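Local coordinates for protein putative L-alanine-DL-glutamate epimerase (Burkholderia xenovorans, PDB 3GO2) that binds magnesium and probably acts as a racemase or epimerase of the mandelate racemase/muconate lactonizing enzyme family, at residues E245-S250 against S267-F272; Q252-V257 against N284-A289; P179-P184 against D219-A224; I290-W295 against A316-Y321; F272-F277 against M302-F307. All coordinates share one frame; numbering follows the deposited sequence.

Contact 1: E245-S250 against S267-F272. With MG (magnesium ion), chain C; MG (magnesium ion), chain B.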
# COMPACT_ATOMS: atom_id res chain seq x y z
N GLU A 245 -17.09 22.67 0.98
CA GLU A 245 -16.28 22.60 2.17
C GLU A 245 -16.85 21.60 3.15
O GLU A 245 -18.03 21.70 3.54
CB GLU A 245 -16.22 24.00 2.79
CG GLU A 245 -15.31 24.19 3.93
CD GLU A 245 -15.19 25.69 4.35
OE1 GLU A 245 -14.70 25.93 5.46
OE2 GLU A 245 -15.54 26.60 3.55
N ILE A 246 -16.01 20.63 3.52
CA ILE A 246 -16.42 19.51 4.36
C ILE A 246 -15.35 19.30 5.42
O ILE A 246 -14.23 18.98 5.09
CB ILE A 246 -16.54 18.22 3.54
CG1 ILE A 246 -17.62 18.35 2.46
CG2 ILE A 246 -16.84 17.01 4.49
CD1 ILE A 246 -17.73 17.17 1.48
N ASP A 247 -15.71 19.50 6.69
CA ASP A 247 -14.83 19.18 7.80
C ASP A 247 -15.04 17.72 8.17
O ASP A 247 -16.16 17.22 8.21
CB ASP A 247 -15.09 20.11 8.97
CG ASP A 247 -14.78 21.52 8.64
OD1 ASP A 247 -13.61 21.79 8.28
OD2 ASP A 247 -15.70 22.35 8.72
N SER A 248 -13.94 17.02 8.45
CA SER A 248 -13.97 15.60 8.72
C SER A 248 -12.75 15.21 9.50
O SER A 248 -11.63 15.70 9.23
CB SER A 248 -13.95 14.84 7.39
OG SER A 248 -13.99 13.44 7.60
N TYR A 249 -12.93 14.24 10.42
CA TYR A 249 -11.82 13.61 11.09
C TYR A 249 -11.51 12.20 10.51
O TYR A 249 -10.85 11.38 11.15
CB TYR A 249 -12.12 13.54 12.57
CG TYR A 249 -12.17 14.92 13.22
CD1 TYR A 249 -11.12 15.79 13.07
CD2 TYR A 249 -13.26 15.32 14.00
CE1 TYR A 249 -11.11 17.03 13.67
CE2 TYR A 249 -13.26 16.58 14.61
CZ TYR A 249 -12.17 17.42 14.44
OH TYR A 249 -12.12 18.67 15.02
N SER A 250 -12.01 11.96 9.30
CA SER A 250 -11.71 10.75 8.55
C SER A 250 -11.01 11.07 7.23
O SER A 250 -11.68 11.34 6.22
CB SER A 250 -12.98 9.98 8.23
OG SER A 250 -12.65 8.81 7.45
N SER A 267 -11.18 21.65 3.01
CA SER A 267 -11.30 21.14 4.37
C SER A 267 -10.17 21.69 5.21
O SER A 267 -9.35 22.47 4.74
CB SER A 267 -11.27 19.60 4.38
OG SER A 267 -11.74 19.06 5.60
N CYS A 268 -10.15 21.27 6.47
CA CYS A 268 -8.99 21.36 7.37
C CYS A 268 -9.01 22.56 8.32
O CYS A 268 -8.05 22.70 9.08
CB CYS A 268 -7.65 21.32 6.65
SG CYS A 268 -7.45 19.97 5.47
N GLU A 269 -10.07 23.37 8.32
CA GLU A 269 -10.08 24.59 9.12
C GLU A 269 -10.01 24.35 10.62
O GLU A 269 -9.75 25.30 11.37
CB GLU A 269 -11.32 25.45 8.81
CG GLU A 269 -12.61 24.99 9.46
CD GLU A 269 -13.79 25.83 9.07
OE1 GLU A 269 -14.80 25.74 9.76
OE2 GLU A 269 -13.71 26.60 8.11
N THR A 270 -10.22 23.11 11.05
CA THR A 270 -10.23 22.80 12.46
C THR A 270 -8.98 22.06 12.91
O THR A 270 -8.95 21.56 14.04
CB THR A 270 -11.50 22.03 12.91
OG1 THR A 270 -11.44 20.66 12.48
CG2 THR A 270 -12.75 22.71 12.39
N LEU A 271 -7.98 21.97 12.03
CA LEU A 271 -6.79 21.15 12.29
C LEU A 271 -5.58 21.99 12.73
O LEU A 271 -5.45 23.18 12.36
CB LEU A 271 -6.42 20.37 11.04
CG LEU A 271 -7.47 19.47 10.43
CD1 LEU A 271 -6.87 18.72 9.20
CD2 LEU A 271 -8.03 18.50 11.46
N PHE A 272 -4.69 21.34 13.45
CA PHE A 272 -3.50 21.95 14.04
C PHE A 272 -2.19 21.28 13.58
O PHE A 272 -1.99 20.09 13.79
CB PHE A 272 -3.55 21.87 15.57
CG PHE A 272 -4.69 22.60 16.18
CD1 PHE A 272 -4.54 23.89 16.67
CD2 PHE A 272 -5.93 21.99 16.30
CE1 PHE A 272 -5.61 24.55 17.24
CE2 PHE A 272 -6.98 22.65 16.87
CZ PHE A 272 -6.82 23.93 17.34
MG MG C . -10.11 20.02 15.40
MG MG B . -16.19 26.78 7.47
O HOH W 1 -12.52 23.49 6.50
O HOH W 2 -11.43 20.65 9.63
O HOH W 3 -16.12 24.41 7.19
O HOH W 4 -11.05 18.23 8.24
O HOH W 5 -17.00 27.04 9.04
O HOH W 6 -9.25 19.87 17.60
O HOH W 7 -8.31 18.29 15.08
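Glu245 and Glu269 meet at a magnesium ion. Glu245 OE1 binds it at 2.6 Å, as does Glu269 OE2. The two carboxylates lie nearly perpendicular, 85° apart, and the metal probably offsets the repulsion between them. Asp219 is the third protein ligand. The other oxygen of Glu245 forms a salt bridge with Lys163.

These ligands stand at or just past the C-terminal ends of successive strands of the enolase-superfamily barrel, as is usual in this fold. Asp247 joins indirectly: its OD2 accepts from water 3, which also binds the ion.

A second magnesium ion bridges the loops. It is bound by Tyr249 OH at 2.5 Å and by Thr270 O at 2.4 Å, and it lies in the plane of the Tyr249 ring, at the edge. Pro78 O of a neighbouring subunit is another ligand, so the ion links subunits. A weak bond runs from Thr270 OG1 to Tyr249 OH.

Ser267 OG donates to Ile246 O at 2.5 Å. Two waters also bridge the segments: Asp247 OD1 accepts from water 1 and water 2, which in turn accept from Glu269 N and Thr270 N.

Apolar packing is slight: Leu271 CD2 touches the Tyr249 ring edge.

Contact 2: Q252-V257 against N284-A289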
# COMPACT_ATOMS: atom_id res chain seq x y z
N GLN A 252 -9.63 9.04 5.25
CA GLN A 252 -10.08 8.03 4.26
C GLN A 252 -11.48 8.36 3.71
O GLN A 252 -11.72 8.30 2.50
CB GLN A 252 -10.01 6.61 4.88
CG GLN A 252 -10.60 5.51 4.07
CD GLN A 252 -10.69 4.16 4.84
OE1 GLN A 252 -10.00 3.94 5.83
NE2 GLN A 252 -11.59 3.30 4.39
N GLY A 253 -12.40 8.74 4.58
CA GLY A 253 -13.77 9.04 4.18
C GLY A 253 -13.82 10.31 3.34
O GLY A 253 -14.46 10.34 2.29
N LEU A 254 -13.13 11.35 3.78
CA LEU A 254 -13.07 12.59 2.99
C LEU A 254 -12.43 12.35 1.65
O LEU A 254 -12.93 12.86 0.64
CB LEU A 254 -12.37 13.70 3.75
CG LEU A 254 -12.34 15.06 3.07
CD1 LEU A 254 -13.77 15.59 2.80
CD2 LEU A 254 -11.51 16.08 3.89
N ALA A 255 -11.35 11.56 1.61
CA ALA A 255 -10.73 11.24 0.32
C ALA A 255 -11.68 10.49 -0.61
O ALA A 255 -11.67 10.71 -1.82
CB ALA A 255 -9.42 10.46 0.51
N TYR A 256 -12.50 9.61 -0.06
CA TYR A 256 -13.50 8.89 -0.87
C TYR A 256 -14.48 9.90 -1.46
O TYR A 256 -14.82 9.84 -2.66
CB TYR A 256 -14.22 7.80 -0.03
CG TYR A 256 -15.10 6.94 -0.89
CD1 TYR A 256 -14.59 5.78 -1.47
CD2 TYR A 256 -16.39 7.32 -1.20
CE1 TYR A 256 -15.35 5.00 -2.28
CE2 TYR A 256 -17.17 6.55 -2.06
CZ TYR A 256 -16.64 5.40 -2.61
OH TYR A 256 -17.39 4.64 -3.47
N VAL A 257 -14.96 10.81 -0.63
CA VAL A 257 -15.87 11.84 -1.08
C VAL A 257 -15.24 12.67 -2.19
O VAL A 257 -15.86 12.87 -3.24
CB VAL A 257 -16.36 12.72 0.11
CG1 VAL A 257 -17.16 13.91 -0.41
CG2 VAL A 257 -17.22 11.84 1.09
N ASN A 284 -4.89 12.36 -0.51
CA ASN A 284 -5.47 13.13 -1.63
C ASN A 284 -6.88 13.59 -1.28
O ASN A 284 -7.78 13.61 -2.13
CB ASN A 284 -5.54 12.32 -2.93
CG ASN A 284 -4.20 12.01 -3.47
OD1 ASN A 284 -3.37 12.89 -3.62
ND2 ASN A 284 -3.97 10.73 -3.80
N ALA A 285 -7.09 13.98 -0.02
CA ALA A 285 -8.43 14.28 0.44
C ALA A 285 -8.94 15.67 0.04
O ALA A 285 -10.15 15.90 0.11
CB ALA A 285 -8.53 14.12 2.00
N VAL A 286 -8.05 16.60 -0.32
CA VAL A 286 -8.49 18.00 -0.56
C VAL A 286 -7.96 18.65 -1.84
O VAL A 286 -6.82 18.42 -2.26
CB VAL A 286 -8.19 18.94 0.62
CG1 VAL A 286 -8.89 18.46 1.91
CG2 VAL A 286 -6.71 19.10 0.82
N ASP A 287 -8.80 19.47 -2.45
CA ASP A 287 -8.32 20.44 -3.42
C ASP A 287 -7.66 21.64 -2.72
O ASP A 287 -6.60 22.13 -3.16
CB ASP A 287 -9.45 20.94 -4.31
CG ASP A 287 -9.96 19.86 -5.23
OD1 ASP A 287 -9.43 19.75 -6.35
OD2 ASP A 287 -10.85 19.08 -4.84
N VAL A 288 -8.32 22.15 -1.69
CA VAL A 288 -7.87 23.35 -0.96
C VAL A 288 -7.80 23.08 0.52
O VAL A 288 -8.72 22.46 1.07
CB VAL A 288 -8.83 24.51 -1.21
CG1 VAL A 288 -8.45 25.74 -0.38
CG2 VAL A 288 -8.88 24.84 -2.72
N ALA A 289 -6.72 23.51 1.17
CA ALA A 289 -6.59 23.38 2.61
C ALA A 289 -6.88 24.71 3.29
O ALA A 289 -6.21 25.71 3.01
CB ALA A 289 -5.21 22.83 2.99
O HOH W 8 -9.28 11.44 -3.06
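Ala255 and Ala285 bring the two backbones together. Ala255 CA lies 3.8 Å from Ala285 CA, a close approach made possible by the small side chains. The methyl groups lie beside each other, with Ala255 CB 4.1 Å from Ala285 CB. Ala285 CB also rests against the backbone N and CA of Ala255.

Leu254 extends the apolar patch. Its CG is anti to the backbone N (chi1 -176°). From there CD2 reaches Ala285 CB at 4.0 Å and Val286 CG1 at 4.1 Å. The Leu254 CG also sits 3.8 Å from Ala285 O. That carbonyl oxygen is buried by the contact and has no partner in the model.

One water joins the backbones at the margin of the patch. Water 8 donates to Ala255 O and to Asn284 O, both at 2.8 Å.

In the barrel, this contact sets helix 251-259 against the loop that leads from helix 273-282 into strand 288-291. Asn284 ends helix 273-282 in a Schellman motif, with positive phi, and the turn brings Ala285 against helix 251-259.

Further out, Phe280 packs on both Leu254 and Ala285. Arg258 is hydrogen-bonded to Asn284 O and forms a salt bridge with Asp287, tying helix 251-259 to this loop a second time. The Asn284 side chain turns away from the contact, and its OD1 accepts from Gln252 NE2 of a neighbouring subunit.

Contact 3: P179-P184 against D219-A224. With MG (magnesium ion), chain B.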
# COMPACT_ATOMS: atom_id res chain seq x y z
N PRO A 179 -26.95 20.00 12.09
CA PRO A 179 -26.97 18.86 13.02
C PRO A 179 -25.57 18.46 13.54
O PRO A 179 -25.45 17.91 14.64
CB PRO A 179 -27.57 17.73 12.17
CG PRO A 179 -27.20 18.06 10.79
CD PRO A 179 -27.31 19.60 10.73
N GLY A 180 -24.52 18.70 12.77
CA GLY A 180 -23.18 18.39 13.26
C GLY A 180 -22.80 19.16 14.51
O GLY A 180 -21.93 18.73 15.27
N PHE A 181 -23.46 20.31 14.71
CA PHE A 181 -23.30 21.11 15.93
C PHE A 181 -24.56 21.10 16.81
O PHE A 181 -24.73 22.00 17.67
CB PHE A 181 -22.92 22.56 15.57
CG PHE A 181 -21.67 22.70 14.74
CD1 PHE A 181 -20.56 21.88 14.91
CD2 PHE A 181 -21.55 23.76 13.85
CE1 PHE A 181 -19.41 22.06 14.16
CE2 PHE A 181 -20.39 23.94 13.11
CZ PHE A 181 -19.33 23.10 13.27
N ALA A 182 -25.38 20.05 16.62
CA ALA A 182 -26.57 19.74 17.42
C ALA A 182 -27.67 20.79 17.32
O ALA A 182 -28.44 20.99 18.26
CB ALA A 182 -26.19 19.47 18.88
N VAL A 183 -27.74 21.45 16.16
CA VAL A 183 -28.88 22.30 15.84
C VAL A 183 -29.42 21.89 14.47
O VAL A 183 -28.96 22.39 13.44
CB VAL A 183 -28.52 23.80 15.88
CG1 VAL A 183 -29.77 24.62 15.60
CG2 VAL A 183 -27.93 24.17 17.23
N PRO A 184 -30.37 20.96 14.44
CA PRO A 184 -31.02 20.27 15.59
C PRO A 184 -30.21 19.08 16.09
O PRO A 184 -29.26 18.67 15.44
CB PRO A 184 -32.30 19.76 14.95
CG PRO A 184 -31.88 19.38 13.61
CD PRO A 184 -30.85 20.40 13.17
N ASP A 219 -20.50 25.66 2.20
CA ASP A 219 -19.89 25.08 3.40
C ASP A 219 -20.88 24.14 4.06
O ASP A 219 -21.98 24.54 4.51
CB ASP A 219 -19.48 26.21 4.35
CG ASP A 219 -18.57 25.77 5.47
OD1 ASP A 219 -18.32 24.56 5.65
OD2 ASP A 219 -18.11 26.68 6.22
N LEU A 220 -20.47 22.88 4.14
CA LEU A 220 -21.23 21.84 4.81
C LEU A 220 -20.77 21.54 6.23
O LEU A 220 -21.40 20.73 6.92
CB LEU A 220 -21.20 20.57 3.98
CG LEU A 220 -21.64 20.74 2.54
CD1 LEU A 220 -21.45 19.39 1.77
CD2 LEU A 220 -23.10 21.25 2.46
N ASN A 221 -19.68 22.17 6.66
CA ASN A 221 -19.12 21.98 7.99
C ASN A 221 -19.01 20.46 8.29
O ASN A 221 -18.50 19.73 7.46
CB ASN A 221 -19.90 22.76 9.04
CG ASN A 221 -19.74 24.26 8.91
OD1 ASN A 221 -18.79 24.87 9.45
ND2 ASN A 221 -20.65 24.87 8.21
N PHE A 222 -19.49 20.02 9.46
CA PHE A 222 -19.45 18.62 9.84
C PHE A 222 -20.86 18.00 9.76
O PHE A 222 -21.17 17.10 10.54
CB PHE A 222 -18.98 18.46 11.29
CG PHE A 222 -17.51 18.79 11.58
CD1 PHE A 222 -16.55 17.77 11.63
CD2 PHE A 222 -17.14 20.07 11.96
CE1 PHE A 222 -15.23 18.06 12.00
CE2 PHE A 222 -15.83 20.35 12.31
CZ PHE A 222 -14.89 19.35 12.35
N ASN A 223 -21.71 18.50 8.87
CA ASN A 223 -23.15 18.20 8.92
C ASN A 223 -23.63 16.93 8.26
O ASN A 223 -24.84 16.68 8.22
CB ASN A 223 -23.94 19.41 8.40
CG ASN A 223 -23.82 20.59 9.32
OD1 ASN A 223 -23.94 20.44 10.54
ND2 ASN A 223 -23.54 21.77 8.77
N ALA A 224 -22.72 16.09 7.78
CA ALA A 224 -23.08 14.75 7.30
C ALA A 224 -21.98 13.73 7.56
O ALA A 224 -20.94 14.04 8.17
CB ALA A 224 -23.40 14.82 5.81
MG MG B . -16.19 26.78 7.47
O HOH W 3 -16.12 24.41 7.19
O HOH W 5 -17.00 27.04 9.04
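Phe181 lays the outer end of its ring against Phe222. Its CE1 comes 3.7 Å from Phe222 CD2, and its CZ is also in contact with that atom. The two rings meet obliquely. Another carbon of the Phe181 ring, CE2, lies 4.1 Å from Asn221 OD1.

The contact joins two loops at the metal-bearing end of the enolase-superfamily barrel. Segment 219-224 follows strand 215-219 and makes a type II' beta turn from Leu220 to Asn223. Segment 179-184 lies over this turn and begins with a short 3-10 piece.

Asn223 provides the polar link. Its CG is anti to the carbonyl carbon, on the side of the backbone N (chi1 -68°), and from this group OD1 accepts from Gly180 N at 2.9 Å, with the donor in the plane of the amide carbonyl. The N-H points somewhat off the oxygen, at 144°. Pro179 crosses the amide at about a right angle, with CD 3.5 Å from Asn223 OD1.

Asn221 binds fumarate and 2-oxoglutarate when they are present; neither is bound here. Phe181 thus packs beside a ligand-binding side chain. Arg77 of a neighbouring subunit packs on Phe222 and is hydrogen-bonded to Gly180 O.

Just before the turn, at the end of strand 215-219, Asp219 OD2 binds magnesium at 2.3 Å. Asp219 OD1 closes an Asx turn by accepting from Asn221 N at 2.9 Å, from above the carboxylate plane.

Contact 4: I290-W295 against A316-Y321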
# COMPACT_ATOMS: atom_id res chain seq x y z
N ILE A 290 -7.91 24.73 4.13
CA ILE A 290 -8.23 25.90 4.94
C ILE A 290 -7.39 25.85 6.21
O ILE A 290 -7.37 24.83 6.89
CB ILE A 290 -9.73 25.98 5.25
CG1 ILE A 290 -10.51 26.07 3.92
CG2 ILE A 290 -10.02 27.21 6.13
CD1 ILE A 290 -11.95 25.64 4.06
N VAL A 291 -6.66 26.93 6.49
CA VAL A 291 -5.76 26.99 7.64
C VAL A 291 -6.29 28.04 8.60
O VAL A 291 -6.50 29.18 8.21
CB VAL A 291 -4.34 27.34 7.24
CG1 VAL A 291 -3.42 27.41 8.46
CG2 VAL A 291 -3.77 26.32 6.20
N ASP A 292 -6.54 27.65 9.84
CA ASP A 292 -6.98 28.64 10.84
C ASP A 292 -5.73 29.15 11.56
O ASP A 292 -5.16 28.47 12.42
CB ASP A 292 -8.02 28.07 11.79
CG ASP A 292 -8.69 29.16 12.61
OD1 ASP A 292 -9.94 29.17 12.75
OD2 ASP A 292 -7.95 30.06 13.03
N THR A 293 -5.27 30.32 11.14
CA THR A 293 -4.07 30.93 11.68
C THR A 293 -4.33 31.57 13.03
O THR A 293 -3.40 31.81 13.79
CB THR A 293 -3.43 31.97 10.72
OG1 THR A 293 -4.08 33.23 10.85
CG2 THR A 293 -3.43 31.48 9.27
N ILE A 294 -5.59 31.89 13.31
CA ILE A 294 -5.99 32.41 14.61
C ILE A 294 -5.82 31.31 15.68
O ILE A 294 -5.29 31.54 16.78
CB ILE A 294 -7.46 32.89 14.54
CG1 ILE A 294 -7.66 33.95 13.46
CG2 ILE A 294 -7.94 33.38 15.91
CD1 ILE A 294 -6.63 35.09 13.45
N TRP A 295 -6.25 30.11 15.34
CA TRP A 295 -6.05 28.93 16.17
C TRP A 295 -4.57 28.48 16.24
O TRP A 295 -4.05 28.17 17.32
CB TRP A 295 -6.87 27.79 15.57
CG TRP A 295 -8.32 27.82 15.91
CD1 TRP A 295 -9.05 28.90 16.31
CD2 TRP A 295 -9.21 26.70 15.91
NE1 TRP A 295 -10.35 28.52 16.57
CE2 TRP A 295 -10.46 27.17 16.33
CE3 TRP A 295 -9.05 25.35 15.60
CZ2 TRP A 295 -11.57 26.32 16.46
CZ3 TRP A 295 -10.14 24.51 15.75
CH2 TRP A 295 -11.38 25.00 16.16
N ALA A 316 -6.30 28.60 2.22
CA ALA A 316 -7.15 29.76 2.45
C ALA A 316 -7.28 29.96 3.96
O ALA A 316 -7.56 29.02 4.67
CB ALA A 316 -8.54 29.56 1.85
N PRO A 317 -7.11 31.20 4.43
CA PRO A 317 -7.35 31.42 5.87
C PRO A 317 -8.79 31.29 6.29
O PRO A 317 -9.71 31.59 5.50
CB PRO A 317 -6.91 32.87 6.10
CG PRO A 317 -6.35 33.33 4.88
CD PRO A 317 -6.55 32.39 3.77
N HIS A 318 -8.99 30.80 7.52
CA HIS A 318 -10.27 30.79 8.18
C HIS A 318 -10.40 32.13 8.91
O HIS A 318 -9.61 32.46 9.80
CB HIS A 318 -10.32 29.63 9.15
CG HIS A 318 -11.66 29.37 9.73
ND1 HIS A 318 -11.82 28.69 10.92
CD2 HIS A 318 -12.91 29.62 9.26
CE1 HIS A 318 -13.10 28.53 11.16
NE2 HIS A 318 -13.79 29.10 10.18
N ASN A 319 -11.39 32.91 8.53
CA ASN A 319 -11.48 34.28 9.02
C ASN A 319 -12.91 34.72 9.12
O ASN A 319 -13.50 35.10 8.12
CB ASN A 319 -10.71 35.20 8.08
CG ASN A 319 -10.66 36.62 8.57
OD1 ASN A 319 -10.27 36.86 9.70
ND2 ASN A 319 -11.07 37.56 7.74
N PHE A 320 -13.47 34.66 10.33
CA PHE A 320 -14.89 34.98 10.53
C PHE A 320 -15.15 35.61 11.91
O PHE A 320 -16.20 35.44 12.52
CB PHE A 320 -15.76 33.74 10.25
CG PHE A 320 -15.76 32.71 11.33
CD1 PHE A 320 -16.92 32.46 12.08
CD2 PHE A 320 -14.62 31.98 11.63
CE1 PHE A 320 -16.92 31.49 13.08
CE2 PHE A 320 -14.63 31.03 12.64
CZ PHE A 320 -15.76 30.80 13.36
N TYR A 321 -14.17 36.39 12.36
CA TYR A 321 -14.19 36.97 13.68
C TYR A 321 -14.15 38.50 13.52
O TYR A 321 -14.75 39.05 12.59
CB TYR A 321 -12.97 36.47 14.45
CG TYR A 321 -12.66 34.97 14.33
CD1 TYR A 321 -13.29 34.05 15.16
CD2 TYR A 321 -11.68 34.49 13.42
CE1 TYR A 321 -12.99 32.65 15.10
CE2 TYR A 321 -11.37 33.10 13.31
CZ TYR A 321 -12.03 32.19 14.17
OH TYR A 321 -11.74 30.82 14.14
O HOH W 9 -7.08 32.02 10.00
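Ile290 and Val291 pair in parallel with Ala316 and Pro317: Val291 N donates to Ala316 O at 2.9 Å, and His318 N donates to Val291 O at 3.0 Å. These are neighbouring strands of the enolase-superfamily barrel. Their chains stay close as far as Asp292 and His318, just past the strand ends.

Asp292 carries the polar part of the contact. Its CG is anti to the backbone N (chi1 -167°). OD1 accepts from two donors of the other segment. Tyr321 OH donates at 2.8 Å to the syn lone pair of Asp292 OD1, the two side chains meeting tip to tip. His318 ND1 donates to the same oxygen at 2.7 Å from above the carboxylate plane. The His318 ring is almost perpendicular to the carboxylate, 88° between planes, and the oxygen lies 29° out of the ring plane. OD2 works within its own segment: it accepts from Trp295 N at 2.9 Å and caps the helix that starts after Asp292.

One face of the Trp295 ring covers Asp292 OD1, toward its rim. The Tyr321 hydroxyl also lies near Trp295 NE1. Ile294 CG1 slides past the Tyr321 ring, 3.8 Å from CE2. Ile290 CG2 rests on His318 CB. Water 9 bridges the backbones, accepting from Thr293 N and donating to His318 O.

His318 also packs against the metal ligand Glu269. With ND1 acting as donor, the bond to Asp292 helps fix the rotation of the imidazole, so that NE2 lies on the side of Glu269 and the metal.

Contact 5: F272-F277 against M302-F307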
# COMPACT_ATOMS: atom_id res chain seq x y z
N PHE A 272 -4.69 21.34 13.45
CA PHE A 272 -3.50 21.95 14.04
C PHE A 272 -2.19 21.28 13.58
O PHE A 272 -1.99 20.09 13.79
CB PHE A 272 -3.55 21.87 15.57
CG PHE A 272 -4.69 22.60 16.18
CD1 PHE A 272 -4.54 23.89 16.67
CD2 PHE A 272 -5.93 21.99 16.30
CE1 PHE A 272 -5.61 24.55 17.24
CE2 PHE A 272 -6.98 22.65 16.87
CZ PHE A 272 -6.82 23.93 17.34
N GLY A 273 -1.30 22.09 13.02
CA GLY A 273 0.05 21.70 12.68
C GLY A 273 0.16 20.81 11.47
O GLY A 273 -0.80 20.20 11.04
N ILE A 274 1.37 20.72 10.94
CA ILE A 274 1.60 19.81 9.84
C ILE A 274 1.13 18.39 10.20
O ILE A 274 0.54 17.70 9.37
CB ILE A 274 3.08 19.80 9.44
CG1 ILE A 274 3.47 21.12 8.75
CG2 ILE A 274 3.38 18.56 8.54
CD1 ILE A 274 4.93 21.20 8.41
N ARG A 275 1.36 17.96 11.45
CA ARG A 275 0.98 16.59 11.84
C ARG A 275 -0.51 16.25 11.56
O ARG A 275 -0.82 15.14 11.14
CB ARG A 275 1.25 16.32 13.32
CG ARG A 275 2.70 16.20 13.72
CD ARG A 275 2.79 15.90 15.23
NE ARG A 275 4.16 15.69 15.71
CZ ARG A 275 4.99 16.63 16.15
NH1 ARG A 275 4.63 17.92 16.17
NH2 ARG A 275 6.21 16.29 16.57
N GLU A 276 -1.43 17.18 11.84
CA GLU A 276 -2.85 16.88 11.66
C GLU A 276 -3.28 17.01 10.20
O GLU A 276 -4.20 16.34 9.78
CB GLU A 276 -3.74 17.74 12.55
CG GLU A 276 -3.63 17.35 14.03
CD GLU A 276 -4.66 18.05 14.90
OE1 GLU A 276 -5.53 18.77 14.35
OE2 GLU A 276 -4.59 17.88 16.15
N PHE A 277 -2.59 17.86 9.43
CA PHE A 277 -2.92 18.05 8.02
C PHE A 277 -2.42 16.87 7.20
O PHE A 277 -3.04 16.50 6.20
CB PHE A 277 -2.30 19.34 7.47
CG PHE A 277 -3.08 20.61 7.80
CD1 PHE A 277 -3.83 21.23 6.80
CD2 PHE A 277 -3.07 21.18 9.06
CE1 PHE A 277 -4.55 22.42 7.06
CE2 PHE A 277 -3.77 22.36 9.32
CZ PHE A 277 -4.52 22.95 8.32
N MET A 302 2.57 29.32 8.69
CA MET A 302 3.52 29.39 7.57
C MET A 302 4.13 28.00 7.28
O MET A 302 4.32 27.60 6.11
CB MET A 302 4.63 30.43 7.84
CG MET A 302 4.15 31.87 7.96
SD MET A 302 3.11 32.56 6.63
CE MET A 302 4.38 32.56 5.33
N LYS A 303 4.40 27.23 8.34
CA LYS A 303 4.90 25.88 8.21
C LYS A 303 3.90 24.98 7.45
O LYS A 303 4.26 24.25 6.50
CB LYS A 303 5.20 25.28 9.60
CG LYS A 303 6.26 26.01 10.42
CD LYS A 303 6.40 25.37 11.80
CE LYS A 303 7.37 26.16 12.66
NZ LYS A 303 7.43 25.57 14.07
N ILE A 304 2.63 25.06 7.85
CA ILE A 304 1.55 24.32 7.22
C ILE A 304 1.41 24.75 5.75
O ILE A 304 1.26 23.91 4.85
CB ILE A 304 0.23 24.53 7.95
CG1 ILE A 304 0.32 24.04 9.39
CG2 ILE A 304 -0.91 23.85 7.21
CD1 ILE A 304 -0.85 24.59 10.26
N ALA A 305 1.48 26.05 5.49
CA ALA A 305 1.41 26.52 4.11
C ALA A 305 2.53 25.96 3.23
O ALA A 305 2.30 25.56 2.08
CB ALA A 305 1.43 28.05 4.07
N ALA A 306 3.76 25.94 3.74
CA ALA A 306 4.89 25.36 3.02
C ALA A 306 4.69 23.88 2.73
O ALA A 306 5.08 23.40 1.65
CB ALA A 306 6.21 25.56 3.81
N PHE A 307 4.12 23.17 3.70
CA PHE A 307 3.83 21.75 3.57
C PHE A 307 2.80 21.53 2.46
O PHE A 307 3.00 20.66 1.58
CB PHE A 307 3.35 21.21 4.92
CG PHE A 307 2.91 19.78 4.89
CD1 PHE A 307 3.77 18.77 4.47
CD2 PHE A 307 1.67 19.42 5.37
CE1 PHE A 307 3.36 17.46 4.51
CE2 PHE A 307 1.27 18.12 5.41
CZ PHE A 307 2.10 17.14 4.95
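Ile274 and Phe307 fit together on one side of this contact, and Ile304 and Phe277 on the other. In both pairs an isoleucine methyl sits over the centre of a ring. Ile304 CG2 lies 3.6 Å from the centroid of the Phe277 ring and 2° off its normal. Ile274 CG2 lies 3.7 Å from the centroid of the Phe307 ring. Both are CH-pi contacts, and each helix gives one methyl bump and one flat ring.

The remaining branches pack between the two pairs. Ile304 CG1 is anti to its carbonyl carbon (chi1 -61°) and lies 3.8 Å from Ile274 N. Ile304 CD1 meets Phe277 CE2 and Gly273 N, both at 3.8 Å. Gly273 has no side chain, and its backbone meets this methyl directly. Ile274 CD1 runs across to Lys303 O at 3.7 Å and also touches Phe307 CB. Phe307 turns its ring edge toward the backbone of Phe277. A neighbouring subunit places Ala310 on Ile274.

The axes of 273-277 and 302-307 cross at -41° and come within 9.3 Å. Helices 273-282 and 298-310 are outer helices of the barrel, packed side by side. Phe281 extends the packing past Phe307. Strand 288-291 lies beneath the helices: Phe277 and Ile304 both rest on Val291.

How the contacts relate
All five contacts belong to the barrel domain. Contacts 1, 3 and 4 gather at the metal end. Contacts 1 and 3 share the magnesium ion held by Asp219, Glu245 and Glu269, with centres about 13 Å apart. Contact 4 reaches this site too: His318 NE2 is 3.3 Å from Glu269 OE2, and Glu245 OE1 is 3.1 Å from Ile290 CD1. Contact 1 also holds a second magnesium ion, shared with a neighbouring subunit. Contact 2 touches contact 1 on the helix side, where Leu254 CD2 lies 3.4 Å from Ser267 OG. Contact 5 shares Phe272 with contact 1, and its Phe277 packs on Val291 of contact 4. Contacts 3 and 5 are farthest apart, about 25 Å between centres.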